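PDB 4O4V: triosephosphate isomerase from Trichomonas vaginalis, which probably interconverts D-glyceraldehyde 3-phosphate and dihydroxyacetone phosphate as a homodimer, a step shared by glycolysis and gluconeogenesis. Local coordinates for residues E88-H94 with M120-C125. Where two conformers were deposited one is given. Numbering follows the deposited sequence.
Sequences EWTILGH and MKIIYC
Two neighbouring parallel strands of the TIM barrel, 89-92 and 121-125, are joined here; helix 105-117 lies in the connection between them, as in a beta-alpha-beta crossover. Their axes approach to 4.7 Å at a crossing angle of -17°, in the register W89-K121, T90-I122, I91-I123 and L92-Y124.

Five backbone hydrogen bonds zip the pair: K121 N to E88 O (2.8 Å), T90 N to K121 O (3.0 Å), I123 N to T90 O (2.9 Å), L92 N to I123 O (2.8 Å) and C125 N to L92 O (2.9 Å). G93 then turns the chain with positive phi (73°), and H94 becomes the N-cap of helix 95-99, its ND1 bonded to E96 N.

W89, I91, K121 and I123 point into the barrel interior. The W89 indole (chi1 m, chi2 96°) lies over K121, whose CB makes a CH-pi contact 3.5 Å from the centroid of the W89 six-membered ring; W89 CZ3 also meets I123 CG1 at 3.8 Å. On the opposite face, T90, L92, I122 and Y124 look outward, the last three touching helix 105-117. L92 CD1 packs on I122 CG2 (3.9 Å), and L92 CB on Y124 CD2 (4.0 Å). M120, with all three chi angles m, folds its CE back to 3.4 Å from W89 O.

At the N-terminal mouth E88 forms a salt bridge with K59 through OE2. Its other oxygen, OE1, is 4.6 Å from K121 NZ, too far for a salt bridge; one water spans the gap, donating to E88 OE1 and accepting from K121 NZ, each at 2.9 Å.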
loop_
_atom_site.group_PDB
_atom_site.type_symbol
_atom_site.label_atom_id
_atom_site.label_comp_id
_atom_site.label_asym_id
_atom_site.label_seq_id
_atom_site.Cartn_x
_atom_site.Cartn_y
_atom_site.Cartn_z
ATOM N N GLU A 88 -16.236 4.931 0.971
ATOM C CA GLU A 88 -16.438 5.609 2.237
ATOM C C GLU A 88 -15.806 4.958 3.459
ATOM O O GLU A 88 -15.909 5.530 4.548
ATOM C CB GLU A 88 -17.983 5.721 2.523
ATOM C CG GLU A 88 -18.936 5.981 1.297
ATOM C CD GLU A 88 -20.436 5.697 1.589
ATOM O OE1 GLU A 88 -20.809 5.525 2.781
ATOM O OE2 GLU A 88 -21.228 5.641 0.604
ATOM N N TRP A 89 -15.266 3.750 3.327
ATOM C CA TRP A 89 -14.795 2.940 4.449
ATOM C C TRP A 89 -13.328 2.611 4.280
ATOM O O TRP A 89 -12.824 2.433 3.180
ATOM C CB TRP A 89 -15.549 1.618 4.495
ATOM C CG TRP A 89 -16.924 1.668 5.097
ATOM C CD1 TRP A 89 -18.101 1.791 4.417
ATOM C CD2 TRP A 89 -17.266 1.591 6.483
ATOM N NE1 TRP A 89 -19.149 1.780 5.296
ATOM C CE2 TRP A 89 -18.662 1.680 6.570
ATOM C CE3 TRP A 89 -16.523 1.469 7.661
ATOM C CZ2 TRP A 89 -19.337 1.657 7.782
ATOM C CZ3 TRP A 89 -17.184 1.450 8.875
ATOM C CH2 TRP A 89 -18.580 1.528 8.925
ATOM N N THR A 90 -12.664 2.435 5.425
ATOM C CA THR A 90 -11.370 1.759 5.477
ATOM C C THR A 90 -11.240 0.943 6.748
ATOM O O THR A 90 -11.752 1.324 7.812
ATOM C CB THR A 90 -10.170 2.736 5.368
ATOM O OG1 THR A 90 -8.951 1.994 5.183
ATOM C CG2 THR A 90 -10.067 3.673 6.533
ATOM N N ILE A 91 -10.512 -0.160 6.650
ATOM C CA ILE A 91 -9.956 -0.859 7.819
ATOM C C ILE A 91 -8.717 -0.130 8.286
ATOM O O ILE A 91 -7.956 0.381 7.454
ATOM C CB ILE A 91 -9.628 -2.328 7.465
ATOM C CG1 ILE A 91 -10.880 -3.060 6.955
ATOM C CG2 ILE A 91 -9.011 -3.090 8.638
ATOM C CD1 ILE A 91 -10.609 -4.441 6.392
ATOM N N LEU A 92 -8.496 -0.094 9.602
ATOM C CA LEU A 92 -7.262 0.422 10.196
ATOM C C LEU A 92 -6.787 -0.502 11.283
ATOM O O LEU A 92 -7.593 -1.025 12.054
ATOM C CB LEU A 92 -7.494 1.819 10.818
ATOM C CG LEU A 92 -7.791 2.958 9.852
ATOM C CD1 LEU A 92 -8.049 4.232 10.637
ATOM C CD2 LEU A 92 -6.648 3.138 8.892
ATOM N N GLY A 93 -5.474 -0.646 11.392
ATOM C CA GLY A 93 -4.888 -1.338 12.530
ATOM C C GLY A 93 -5.050 -2.844 12.548
ATOM O O GLY A 93 -4.897 -3.484 13.585
ATOM N N HIS A 94 -5.314 -3.442 11.401
ATOM C CA HIS A 94 -5.403 -4.891 11.318
ATOM C C HIS A 94 -4.128 -5.505 11.863
ATOM O O HIS A 94 -3.017 -4.978 11.652
ATOM C CB HIS A 94 -5.611 -5.313 9.865
ATOM C CG HIS A 94 -6.022 -6.726 9.728
ATOM N ND1 HIS A 94 -5.141 -7.777 9.753
ATOM C CD2 HIS A 94 -7.256 -7.257 9.630
ATOM C CE1 HIS A 94 -5.831 -8.898 9.703
ATOM N NE2 HIS A 94 -7.113 -8.603 9.591
ATOM N N MET A 120 -14.444 9.715 6.087
ATOM C CA MET A 120 -14.432 8.261 6.079
ATOM C C MET A 120 -15.118 7.715 7.291
ATOM O O MET A 120 -15.267 8.359 8.328
ATOM C CB MET A 120 -13.018 7.730 6.110
ATOM C CG MET A 120 -12.208 8.183 4.950
ATOM S SD MET A 120 -12.775 7.563 3.362
ATOM C CE MET A 120 -12.488 5.801 3.439
ATOM N N LYS A 121 -15.478 6.460 7.148
ATOM C CA LYS A 121 -15.833 5.598 8.254
ATOM C C LYS A 121 -14.756 4.551 8.419
ATOM O O LYS A 121 -14.122 4.165 7.424
ATOM C CB LYS A 121 -17.173 4.922 7.972
ATOM C CG LYS A 121 -18.316 5.904 7.738
ATOM C CD LYS A 121 -19.618 5.181 7.394
ATOM C CE LYS A 121 -20.788 6.156 7.189
ATOM N NZ LYS A 121 -22.063 5.407 7.154
ATOM N N ILE A 122 -14.523 4.092 9.653
ATOM C CA ILE A 122 -13.412 3.223 9.934
ATOM C C ILE A 122 -13.814 1.959 10.652
ATOM O O ILE A 122 -14.729 1.977 11.504
ATOM C CB ILE A 122 -12.281 3.934 10.730
ATOM C CG1 ILE A 122 -12.676 4.308 12.156
ATOM C CG2 ILE A 122 -11.787 5.164 9.967
ATOM C CD1 ILE A 122 -11.546 4.919 13.002
ATOM N N ILE A 123 -13.111 0.875 10.348
ATOM C CA ILE A 123 -13.159 -0.361 11.108
ATOM C C ILE A 123 -11.803 -0.467 11.782
ATOM O O ILE A 123 -10.788 -0.790 11.128
ATOM C CB ILE A 123 -13.430 -1.587 10.238
ATOM C CG1 ILE A 123 -14.743 -1.461 9.460
ATOM C CG2 ILE A 123 -13.409 -2.861 11.084
ATOM C CD1 ILE A 123 -14.857 -2.431 8.306
ATOM N N TYR A 124 -11.749 -0.136 13.062
ATOM C CA TYR A 124 -10.485 -0.027 13.807
ATOM C C TYR A 124 -10.244 -1.325 14.572
ATOM O O TYR A 124 -11.101 -1.726 15.382
ATOM C CB TYR A 124 -10.539 1.163 14.761
ATOM C CG TYR A 124 -9.196 1.561 15.320
ATOM C CD1 TYR A 124 -8.691 0.973 16.449
ATOM C CD2 TYR A 124 -8.429 2.531 14.688
ATOM C CE1 TYR A 124 -7.439 1.376 16.978
ATOM C CE2 TYR A 124 -7.220 2.928 15.201
ATOM C CZ TYR A 124 -6.726 2.349 16.327
ATOM O OH TYR A 124 -5.514 2.812 16.806
ATOM N N CYS A 125 -9.130 -1.992 14.328
ATOM C CA CYS A 125 -8.861 -3.306 14.883
ATOM C C CYS A 125 -7.929 -3.256 16.069
ATOM O O CYS A 125 -7.014 -2.445 16.119
ATOM C CB CYS A 125 -8.221 -4.179 13.785
ATOM S SG CYS A 125 -9.195 -4.395 12.286
HETATM O O HOH W 1 -22.182 3.851 4.735
#